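Local coordinates for bifunctional protein PutA (Bdellovibrio bacteriovorus, PDB 5UR2) that probably oxidises L-proline to glutamate in two coupled steps, a flavin-dependent proline dehydrogenase followed by an NAD-dependent L-glutamate gamma-semialdehyde dehydrogenase, at residues 547-550 with 556-559; 614-619 with 624-629; 630-635 with 740-745; 972-975 with 979-982. One frame throughout, in Å; residues are numbered along the deposited sequence.

Contact 1: residues 547-550 with 556-559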
loop_
_atom_site.group_PDB
_atom_site.type_symbol
_atom_site.label_atom_id
_atom_site.label_comp_id
_atom_site.label_asym_id
_atom_site.label_seq_id
_atom_site.Cartn_x
_atom_site.Cartn_y
_atom_site.Cartn_z
ATOM N N LYS B 547 21.322 0.648 -17.892
ATOM C CA LYS B 547 22.090 1.774 -17.356
ATOM C C LYS B 547 21.401 3.116 -17.606
ATOM O O LYS B 547 21.456 4.014 -16.756
ATOM C CB LYS B 547 23.491 1.766 -17.981
ATOM C CG LYS B 547 24.412 2.862 -17.516
ATOM C CD LYS B 547 25.702 2.891 -18.336
ATOM C CE LYS B 547 26.758 3.792 -17.686
ATOM N NZ LYS B 547 26.955 3.451 -16.243
ATOM N N THR B 548 20.738 3.274 -18.752
ATOM C CA THR B 548 20.004 4.506 -19.027
ATOM C C THR B 548 18.500 4.369 -18.820
ATOM O O THR B 548 17.853 5.333 -18.403
ATOM C CB THR B 548 20.285 4.998 -20.458
ATOM O OG1 THR B 548 20.059 3.933 -21.394
ATOM C CG2 THR B 548 21.728 5.509 -20.596
ATOM N N TRP B 549 17.925 3.201 -19.102
ATOM C CA TRP B 549 16.483 3.039 -18.951
ATOM C C TRP B 549 16.038 3.209 -17.502
ATOM O O TRP B 549 14.938 3.704 -17.254
ATOM C CB TRP B 549 16.059 1.670 -19.477
ATOM C CG TRP B 549 14.599 1.309 -19.250
ATOM C CD1 TRP B 549 14.110 0.407 -18.343
ATOM C CD2 TRP B 549 13.459 1.837 -19.943
ATOM N NE1 TRP B 549 12.746 0.346 -18.429
ATOM C CE2 TRP B 549 12.321 1.214 -19.405
ATOM C CE3 TRP B 549 13.290 2.768 -20.968
ATOM C CZ2 TRP B 549 11.035 1.485 -19.868
ATOM C CZ3 TRP B 549 12.009 3.046 -21.408
ATOM C CH2 TRP B 549 10.903 2.400 -20.867
ATOM N N LYS B 550 16.870 2.791 -16.541
ATOM C CA LYS B 550 16.533 2.915 -15.125
ATOM C C LYS B 550 16.371 4.370 -14.690
ATOM O O LYS B 550 15.789 4.631 -13.628
ATOM C CB LYS B 550 17.608 2.238 -14.275
ATOM C CG LYS B 550 18.931 3.033 -14.176
ATOM C CD LYS B 550 20.030 2.187 -13.516
ATOM C CE LYS B 550 21.329 2.966 -13.394
ATOM N NZ LYS B 550 22.447 2.104 -12.896
ATOM N N GLN B 556 7.243 8.787 -18.259
ATOM C CA GLN B 556 7.587 8.458 -19.643
ATOM C C GLN B 556 7.588 6.949 -19.870
ATOM O O GLN B 556 7.206 6.480 -20.946
ATOM C CB GLN B 556 8.944 9.070 -20.006
ATOM C CG GLN B 556 8.929 10.593 -20.041
ATOM C CD GLN B 556 10.327 11.233 -20.120
ATOM O OE1 GLN B 556 11.211 10.790 -20.868
ATOM N NE2 GLN B 556 10.519 12.297 -19.335
ATOM N N ARG B 557 8.023 6.168 -18.879
ATOM C CA ARG B 557 7.938 4.717 -19.032
ATOM C C ARG B 557 6.484 4.266 -19.073
ATOM O O ARG B 557 6.108 3.431 -19.907
ATOM C CB ARG B 557 8.699 4.002 -17.914
ATOM C CG ARG B 557 10.146 4.454 -17.753
ATOM C CD ARG B 557 10.960 3.477 -16.879
ATOM N NE ARG B 557 10.330 3.182 -15.593
ATOM C CZ ARG B 557 10.794 3.601 -14.424
ATOM N NH1 ARG B 557 11.891 4.347 -14.383
ATOM N NH2 ARG B 557 10.165 3.274 -13.301
ATOM N N ALA B 558 5.647 4.849 -18.205
ATOM C CA ALA B 558 4.224 4.528 -18.198
ATOM C C ALA B 558 3.547 4.926 -19.510
ATOM O O ALA B 558 2.649 4.218 -19.988
ATOM C CB ALA B 558 3.541 5.213 -17.017
ATOM N N ALA B 559 3.951 6.061 -20.100
ATOM C CA ALA B 559 3.362 6.489 -21.369
ATOM C C ALA B 559 3.703 5.517 -22.503
ATOM O O ALA B 559 2.887 5.293 -23.407
ATOM C CB ALA B 559 3.829 7.910 -21.710
#
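The guanidinium of Arg557 is held beside Trp549 by bonds beyond the contact: NE donates to Val657 O, and NH1 makes a weak bond to Val552 O in the turn between the two helices. The aliphatic chain of Arg557 lies over the indole, and the touching is done by methylene carbons. Arg557 CD stands 4.0 Å from the centroid of the six-membered ring of Trp549, 29° off the normal, a CH-pi contact offset toward the rim, and its nearest ring atom is Trp549 CZ2 at 3.6 Å. Arg557 CG follows at 3.8 Å from Trp549 CH2. A bend at chi3 (-52°) then carries the guanidinium away from the ring, with the two planes 53° apart. From Arg557 CZ to the centroid of the five-membered ring of Trp549 is 5.9 Å, so any cation-pi attraction is weak at most. The pair closes the corner between helix 532-549 and helix 554-570 in the aldehyde dehydrogenase part of the chain. Trp549 NE1 donates to Ala656 O, so indole and guanidinium bind successive carbonyls in the last turn of helix 646-657. The negative end of that helix would suit the arginine's charge, and cohesion between the two residues themselves is largely apolar.

Contact 2: residues 614-619 with 624-629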
loop_
_atom_site.group_PDB
_atom_site.type_symbol
_atom_site.label_atom_id
_atom_site.label_comp_id
_atom_site.label_asym_id
_atom_site.label_seq_id
_atom_site.Cartn_x
_atom_site.Cartn_y
_atom_site.Cartn_z
ATOM N N PRO B 614 7.198 9.821 -3.779
ATOM C CA PRO B 614 7.886 9.445 -2.533
ATOM C C PRO B 614 6.940 9.535 -1.346
ATOM O O PRO B 614 6.174 10.490 -1.216
ATOM C CB PRO B 614 9.018 10.477 -2.419
ATOM C CG PRO B 614 9.168 11.052 -3.790
ATOM C CD PRO B 614 7.778 11.028 -4.392
ATOM N N LEU B 615 6.993 8.535 -0.480
ATOM C CA LEU B 615 6.128 8.489 0.691
ATOM C C LEU B 615 6.881 9.046 1.897
ATOM O O LEU B 615 7.904 8.487 2.302
ATOM C CB LEU B 615 5.645 7.066 0.964
ATOM C CG LEU B 615 4.851 6.917 2.267
ATOM C CD1 LEU B 615 3.486 7.625 2.210
ATOM C CD2 LEU B 615 4.703 5.462 2.654
ATOM N N ARG B 616 6.385 10.153 2.447
ATOM C CA ARG B 616 6.956 10.727 3.660
ATOM C C ARG B 616 6.733 9.778 4.836
ATOM O O ARG B 616 5.615 9.288 5.048
ATOM C CB ARG B 616 6.323 12.093 3.946
ATOM C CG ARG B 616 6.906 12.848 5.169
ATOM C CD ARG B 616 8.202 13.599 4.857
ATOM N NE ARG B 616 8.555 14.528 5.932
ATOM C CZ ARG B 616 9.314 14.208 6.981
ATOM N NH1 ARG B 616 9.819 12.977 7.092
ATOM N NH2 ARG B 616 9.561 15.108 7.930
ATOM N N VAL B 617 7.801 9.473 5.578
ATOM C CA VAL B 617 7.697 8.607 6.747
ATOM C C VAL B 617 8.290 9.330 7.945
ATOM O O VAL B 617 9.164 10.189 7.806
ATOM C CB VAL B 617 8.382 7.222 6.543
ATOM C CG1 VAL B 617 7.600 6.382 5.556
ATOM C CG2 VAL B 617 9.843 7.366 6.075
ATOM N N GLY B 618 7.806 8.978 9.134
ATOM C CA GLY B 618 8.301 9.597 10.351
ATOM C C GLY B 618 7.698 10.969 10.572
ATOM O O GLY B 618 6.941 11.170 11.526
ATOM N N GLY B 619 7.995 11.913 9.684
ATOM C CA GLY B 619 7.421 13.239 9.801
ATOM C C GLY B 619 8.035 14.097 10.885
ATOM O O GLY B 619 7.380 15.001 11.393
ATOM N N LEU B 624 13.965 15.215 6.727
ATOM C CA LEU B 624 13.107 14.688 5.678
ATOM C C LEU B 624 13.438 13.220 5.457
ATOM O O LEU B 624 14.608 12.858 5.302
ATOM C CB LEU B 624 13.287 15.462 4.371
ATOM C CG LEU B 624 12.781 16.898 4.397
ATOM C CD1 LEU B 624 13.019 17.574 3.040
ATOM C CD2 LEU B 624 11.303 16.941 4.810
ATOM N N SER B 625 12.410 12.378 5.442
ATOM C CA SER B 625 12.614 10.953 5.242
ATOM C C SER B 625 11.530 10.437 4.315
ATOM O O SER B 625 10.344 10.697 4.543
ATOM C CB SER B 625 12.602 10.211 6.586
ATOM O OG SER B 625 13.295 8.985 6.463
ATOM N N HIS B 626 11.935 9.744 3.258
ATOM C CA HIS B 626 10.988 9.246 2.266
ATOM C C HIS B 626 11.264 7.786 1.926
ATOM O O HIS B 626 12.421 7.361 1.833
ATOM C CB HIS B 626 11.023 10.073 1.009
ATOM C CG HIS B 626 10.545 11.473 1.207
ATOM N ND1 HIS B 626 11.383 12.495 1.594
ATOM C CD2 HIS B 626 9.313 12.020 1.088
ATOM C CE1 HIS B 626 10.690 13.616 1.694
ATOM N NE2 HIS B 626 9.431 13.355 1.392
ATOM N N TYR B 627 10.178 7.027 1.771
ATOM C CA TYR B 627 10.186 5.640 1.335
ATOM C C TYR B 627 9.879 5.620 -0.158
ATOM O O TYR B 627 8.897 6.233 -0.603
ATOM C CB TYR B 627 9.155 4.843 2.143
ATOM C CG TYR B 627 9.185 3.329 2.046
ATOM C CD1 TYR B 627 10.067 2.578 2.827
ATOM C CD2 TYR B 627 8.280 2.644 1.245
ATOM C CE1 TYR B 627 10.071 1.200 2.774
ATOM C CE2 TYR B 627 8.276 1.259 1.187
ATOM C CZ TYR B 627 9.168 0.546 1.959
ATOM O OH TYR B 627 9.171 -0.829 1.915
ATOM N N ILE B 628 10.757 4.985 -0.938
ATOM C CA ILE B 628 10.688 5.012 -2.401
ATOM C C ILE B 628 10.929 3.600 -2.926
ATOM O O ILE B 628 11.296 2.692 -2.178
ATOM C CB ILE B 628 11.723 5.990 -3.018
ATOM C CG1 ILE B 628 13.153 5.513 -2.679
ATOM C CG2 ILE B 628 11.506 7.419 -2.539
ATOM C CD1 ILE B 628 14.283 6.316 -3.346
ATOM N N TYR B 629 10.725 3.421 -4.235
ATOM C CA TYR B 629 11.028 2.169 -4.912
ATOM C C TYR B 629 12.064 2.405 -6.006
ATOM O O TYR B 629 12.061 3.456 -6.660
ATOM C CB TYR B 629 9.765 1.528 -5.504
ATOM C CG TYR B 629 8.846 1.076 -4.407
ATOM C CD1 TYR B 629 9.038 -0.145 -3.770
ATOM C CD2 TYR B 629 7.831 1.903 -3.956
ATOM C CE1 TYR B 629 8.209 -0.543 -2.726
ATOM C CE2 TYR B 629 7.006 1.518 -2.918
ATOM C CZ TYR B 629 7.196 0.301 -2.315
ATOM O OH TYR B 629 6.363 -0.056 -1.293
#
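The guanidinium of Arg616 is sandwiched: Leu624 CD2 lies over one face, 3.8 Å from Arg616 NE, and Gly619 CA sits against the opposite face near the rim. The His626 ring, 46° from the guanidinium plane, is approached obliquely by Arg616 CD, 3.7 Å from His626 NE2, and by Pro614 CB, 3.8 Å from His626 CD2. Tyr629 OH lies in the plane of the Tyr627 ring at its edge. These groups decorate a beta hairpin of strands 615-616 and 623-638. Leu615 and Tyr627 form a hydrogen-bonded antiparallel pair (Leu615 N to Tyr627 O 3.0 Å, Tyr627 N to Leu615 O 2.8 Å), and Arg616 faces His626 as the non-hydrogen-bonded pair. Val617 N reaches Ser625 O at 3.0 Å from 36° above the carbonyl plane. The bend at chi2 (82°) turns the Arg616 chain across toward Leu624 and Ser625, and NH1 adds a weak bond to Ser625 O at 3.5 Å. Ser625 OG and Tyr627 OH bond to Arg940 O and Asp959 of the second subunit, consistent with the beta-flap of PutA dimers. A salt bridge from Arg616 NH2 ties the hairpin to Glu983 near the C-terminus, which would tend to hold the tail there.

Contact 3: residues 630-635 with 740-745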
loop_
_atom_site.group_PDB
_atom_site.type_symbol
_atom_site.label_atom_id
_atom_site.label_comp_id
_atom_site.label_asym_id
_atom_site.label_seq_id
_atom_site.Cartn_x
_atom_site.Cartn_y
_atom_site.Cartn_z
ATOM N N LYS B 630 12.952 1.418 -6.166
ATOM C CA LYS B 630 13.995 1.358 -7.183
ATOM C C LYS B 630 13.782 0.140 -8.079
ATOM O O LYS B 630 13.231 -0.873 -7.647
ATOM C CB LYS B 630 15.394 1.237 -6.551
ATOM C CG LYS B 630 15.885 2.448 -5.718
ATOM C CD LYS B 630 17.175 2.032 -4.974
ATOM C CE LYS B 630 17.887 3.183 -4.227
ATOM N NZ LYS B 630 18.352 4.260 -5.134
ATOM N N SER B 631 14.254 0.227 -9.323
ATOM C CA SER B 631 14.286 -0.947 -10.180
ATOM C C SER B 631 15.388 -1.900 -9.713
ATOM O O SER B 631 16.255 -1.537 -8.919
ATOM C CB SER B 631 14.507 -0.535 -11.630
ATOM O OG SER B 631 15.694 0.209 -11.747
ATOM N N ARG B 632 15.357 -3.135 -10.221
ATOM C CA ARG B 632 16.328 -4.167 -9.830
ATOM C C ARG B 632 17.393 -4.470 -10.883
ATOM O O ARG B 632 18.556 -4.661 -10.528
ATOM C CB ARG B 632 15.608 -5.477 -9.466
ATOM C CG ARG B 632 14.548 -5.350 -8.378
ATOM C CD ARG B 632 14.116 -6.714 -7.788
ATOM N NE ARG B 632 15.086 -7.220 -6.810
ATOM C CZ ARG B 632 15.822 -8.316 -6.963
ATOM N NH1 ARG B 632 15.697 -9.058 -8.054
ATOM N NH2 ARG B 632 16.682 -8.681 -6.015
ATOM N N GLY B 633 17.050 -4.549 -12.162
ATOM C CA GLY B 633 18.051 -4.877 -13.184
ATOM C C GLY B 633 17.417 -5.655 -14.329
ATOM O O GLY B 633 16.240 -5.477 -14.625
ATOM N N VAL B 634 18.209 -6.537 -14.946
ATOM C CA VAL B 634 17.717 -7.314 -16.079
ATOM C C VAL B 634 16.744 -8.371 -15.579
ATOM O O VAL B 634 17.048 -9.119 -14.639
ATOM C CB VAL B 634 18.877 -7.954 -16.857
ATOM C CG1 VAL B 634 18.327 -8.886 -17.922
ATOM C CG2 VAL B 634 19.770 -6.871 -17.521
ATOM N N THR B 635 15.568 -8.437 -16.204
ATOM C CA THR B 635 14.530 -9.383 -15.817
ATOM C C THR B 635 14.366 -10.439 -16.893
ATOM O O THR B 635 14.122 -10.105 -18.052
ATOM C CB THR B 635 13.205 -8.659 -15.579
ATOM O OG1 THR B 635 13.367 -7.776 -14.467
ATOM C CG2 THR B 635 12.074 -9.647 -15.290
ATOM N N VAL B 740 21.066 -11.069 -5.083
ATOM C CA VAL B 740 20.239 -12.230 -4.825
ATOM C C VAL B 740 19.114 -12.225 -5.857
ATOM O O VAL B 740 18.463 -11.195 -6.088
ATOM C CB VAL B 740 19.688 -12.212 -3.386
ATOM C CG1 VAL B 740 18.888 -13.480 -3.090
ATOM C CG2 VAL B 740 20.820 -12.067 -2.374
ATOM N N LYS B 741 18.905 -13.360 -6.503
ATOM C CA LYS B 741 17.860 -13.457 -7.506
ATOM C C LYS B 741 16.480 -13.571 -6.865
ATOM O O LYS B 741 16.308 -14.191 -5.808
ATOM C CB LYS B 741 18.131 -14.645 -8.435
ATOM C CG LYS B 741 19.231 -14.351 -9.476
ATOM C CD LYS B 741 19.595 -15.546 -10.335
ATOM C CE LYS B 741 20.742 -15.162 -11.286
ATOM N NZ LYS B 741 21.291 -16.283 -12.133
ATOM N N ARG B 742 15.499 -12.924 -7.482
ATOM C CA ARG B 742 14.117 -13.051 -7.061
ATOM C C ARG B 742 13.339 -13.811 -8.120
ATOM O O ARG B 742 13.422 -13.480 -9.310
ATOM C CB ARG B 742 13.471 -11.695 -6.826
ATOM C CG ARG B 742 11.955 -11.841 -6.626
ATOM C CD ARG B 742 11.329 -10.576 -6.134
ATOM N NE ARG B 742 11.774 -10.269 -4.784
ATOM C CZ ARG B 742 11.908 -9.034 -4.316
ATOM N NH1 ARG B 742 11.627 -7.979 -5.100
ATOM N NH2 ARG B 742 12.331 -8.857 -3.068
ATOM N N CYS B 743 12.572 -14.813 -7.683
ATOM C CA CYS B 743 11.699 -15.589 -8.561
ATOM C C CYS B 743 10.247 -15.187 -8.338
ATOM O O CYS B 743 9.788 -15.133 -7.195
ATOM C CB CYS B 743 11.848 -17.083 -8.309
ATOM S SG CYS B 743 13.463 -17.726 -8.746
ATOM N N ILE B 744 9.540 -14.895 -9.423
ATOM C CA ILE B 744 8.108 -14.639 -9.401
ATOM C C ILE B 744 7.461 -15.785 -10.174
ATOM O O ILE B 744 7.504 -15.794 -11.409
ATOM C CB ILE B 744 7.772 -13.268 -10.000
ATOM C CG1 ILE B 744 8.614 -12.184 -9.321
ATOM C CG2 ILE B 744 6.276 -12.956 -9.844
ATOM C CD1 ILE B 744 8.580 -10.814 -10.019
ATOM N N ILE B 745 6.848 -16.744 -9.462
ATOM C CA ILE B 745 6.546 -18.074 -9.997
ATOM C C ILE B 745 5.060 -18.400 -9.835
ATOM O O ILE B 745 4.515 -18.280 -8.735
ATOM C CB ILE B 745 7.367 -19.163 -9.284
ATOM C CG1 ILE B 745 8.863 -18.896 -9.383
ATOM C CG2 ILE B 745 7.044 -20.524 -9.876
ATOM C CD1 ILE B 745 9.414 -19.088 -10.746
#
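Arg632 sets out with CG opposite its carbonyl carbon and turns at chi3 (79°), while Arg742 extends with CG anti to the backbone N (chi1 170°) before its own bend at chi3; the two chains cross at about a right angle. Arg632 NH2 donates to Val740 O at 3.1 Å in an almost straight bond, the oxygen lying in the guanidinium plane and the donor meeting the carbonyl nearly end-on. Over a face of the same group sits Arg742 CB, 3.7 Å from Arg632 NH1, so a methylene covers the flat surface. The segments belong to strands 623-638 and 742-746, which flank strand 711-717 in the parallel part of the Rossmann-type sheet of the aldehyde dehydrogenase module. Arg632 bridges this middle strand, since its NH1 also donates to Thr712 O and Thr713 OG1. Further along, Arg742 NH1 approaches to 3.9 Å from Arg632 NE, with the guanidinium planes 34° apart. This proximity would be unfavourable by itself and is probably eased by Glu966, which forms a salt bridge with Arg632 NE. Arg742 NH1 donates to the carbonyls of Gln963 and Met965, whose oxygens, with their partial negative charge, would help stabilise the guanidinium of Arg742. Ile951 of the second subunit packs against both arginines, which places the crossing at the dimer interface.

Contact 4: residues 972-975 with 979-982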
loop_
_atom_site.group_PDB
_atom_site.type_symbol
_atom_site.label_atom_id
_atom_site.label_comp_id
_atom_site.label_asym_id
_atom_site.label_seq_id
_atom_site.Cartn_x
_atom_site.Cartn_y
_atom_site.Cartn_z
ATOM N N GLU B 972 17.292 12.923 4.930
ATOM C CA GLU B 972 18.092 14.139 4.822
ATOM C C GLU B 972 17.906 15.028 6.052
ATOM O O GLU B 972 16.792 15.475 6.354
ATOM C CB GLU B 972 17.750 14.895 3.537
ATOM C CG GLU B 972 18.454 16.241 3.413
ATOM C CD GLU B 972 18.247 16.902 2.043
ATOM O OE1 GLU B 972 17.405 16.425 1.242
ATOM O OE2 GLU B 972 18.921 17.914 1.786
ATOM N N ASN B 973 19.006 15.293 6.746
ATOM C CA ASN B 973 19.029 16.285 7.811
ATOM C C ASN B 973 18.899 17.673 7.194
ATOM O O ASN B 973 19.731 18.066 6.369
ATOM C CB ASN B 973 20.334 16.152 8.596
ATOM C CG ASN B 973 20.512 17.234 9.652
ATOM O OD1 ASN B 973 19.584 17.962 9.979
ATOM N ND2 ASN B 973 21.709 17.302 10.226
ATOM N N THR B 974 17.860 18.417 7.574
ATOM C CA THR B 974 17.633 19.744 7.017
ATOM C C THR B 974 18.017 20.872 7.966
ATOM O O THR B 974 17.898 22.050 7.603
ATOM C CB THR B 974 16.161 19.905 6.616
ATOM O OG1 THR B 974 15.348 19.846 7.794
ATOM C CG2 THR B 974 15.755 18.822 5.629
ATOM N N LEU B 975 18.491 20.537 9.152
ATOM C CA LEU B 975 18.834 21.512 10.171
ATOM C C LEU B 975 20.280 21.970 9.985
ATOM O O LEU B 975 21.199 21.142 10.015
ATOM C CB LEU B 975 18.613 20.867 11.538
ATOM C CG LEU B 975 19.139 21.543 12.787
ATOM C CD1 LEU B 975 18.467 22.871 12.967
ATOM C CD2 LEU B 975 18.880 20.634 13.940
ATOM N N PHE B 979 18.647 26.142 12.322
ATOM C CA PHE B 979 17.411 26.413 11.604
ATOM C C PHE B 979 17.148 25.322 10.576
ATOM O O PHE B 979 18.066 24.843 9.903
ATOM C CB PHE B 979 17.442 27.767 10.890
ATOM C CG PHE B 979 16.351 27.932 9.859
ATOM C CD1 PHE B 979 15.058 28.271 10.245
ATOM C CD2 PHE B 979 16.616 27.740 8.507
ATOM C CE1 PHE B 979 14.040 28.426 9.292
ATOM C CE2 PHE B 979 15.608 27.877 7.545
ATOM C CZ PHE B 979 14.320 28.227 7.936
ATOM N N ALA B 980 15.880 24.945 10.456
ATOM C CA ALA B 980 15.436 23.995 9.461
ATOM C C ALA B 980 14.180 24.543 8.801
ATOM O O ALA B 980 13.339 25.138 9.479
ATOM C CB ALA B 980 15.152 22.625 10.083
ATOM N N PRO B 981 14.025 24.371 7.490
ATOM C CA PRO B 981 12.810 24.863 6.825
ATOM C C PRO B 981 11.583 24.084 7.270
ATOM O O PRO B 981 11.646 22.884 7.539
ATOM C CB PRO B 981 13.083 24.616 5.331
ATOM C CG PRO B 981 14.519 24.172 5.228
ATOM C CD PRO B 981 14.920 23.645 6.571
ATOM N N ALA B 982 10.442 24.766 7.299
ATOM C CA ALA B 982 9.185 24.061 7.504
ATOM C C ALA B 982 8.788 23.324 6.226
ATOM O O ALA B 982 9.207 23.688 5.122
ATOM C CB ALA B 982 8.078 25.030 7.915
HETATM O O HOH W 1 18.775 24.519 6.818
#
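Residues 979-982 double back beside the end of strand 965-973 without any direct hydrogen bond to it, Leu975 CA and Ala980 CA coming within 4.3 Å of each other. An Asx turn shapes the exit from the strand: Asn973 OD1 accepts from Leu975 N at 2.9 Å, with the donor 43° out of the side-chain carbonyl plane. The returning backbone is joined indirectly. One water donates to both Thr974 O, at 2.7 Å, and Phe979 O, at 3.2 Å, and so links two carbonyls that could not bond to each other. Phe979 O is also faced by the CA-H of Leu975, the carbon being 3.4 Å away. Among the side chains, Leu975 has CG anti to its backbone N (chi1 168°), which brings the CD1 branch over the opposing backbone, 3.3 Å from Phe979 N, while its CB rests beside the Ala980 methyl. Thr974 meets the same methyl from a direction roughly at right angles to Leu975: its OG1, placed between backbone N and carbonyl carbon, lies 3.6 Å from Ala980 CB. Pro981 crosses the threonine obliquely with the CD corner of its ring. This C-terminal turn lies against the second subunit. Glu972 pairs in a parallel ladder with a strand of the second subunit, and Phe979, Ala980 and Pro981 pack on Leu421, Ile312 and Thr51 of that subunit. Arg55 NH2 of the same neighbour donates to Thr974 O, which thus receives two donors, with Pro981 CD standing 3.5 Å from this oxygen as well.

How the contacts relate
Contacts 2 and 3 share strand 623-638: contact 2 uses its first part and contact 3 continues directly from it, their centres about 23 Å apart. Contact 4 joins the same sheet through neighbouring strand 965-973, where Leu624 O lies 2.7 Å from Glu972 N, a probable hydrogen bond, and Leu624 CG packs 3.8 Å from Thr974 CG2; centres of contacts 2 and 4 are about 15 Å apart. Contact 1 lies on helices beside this sheet and touches contact 3 through Lys550 CB and Ser631 OG, 3.8 Å apart. Contacts 2, 3 and 4 all engage the second subunit. All four lie away from the predicted aldehyde dehydrogenase active-site residues and from the modified flavin's pocket.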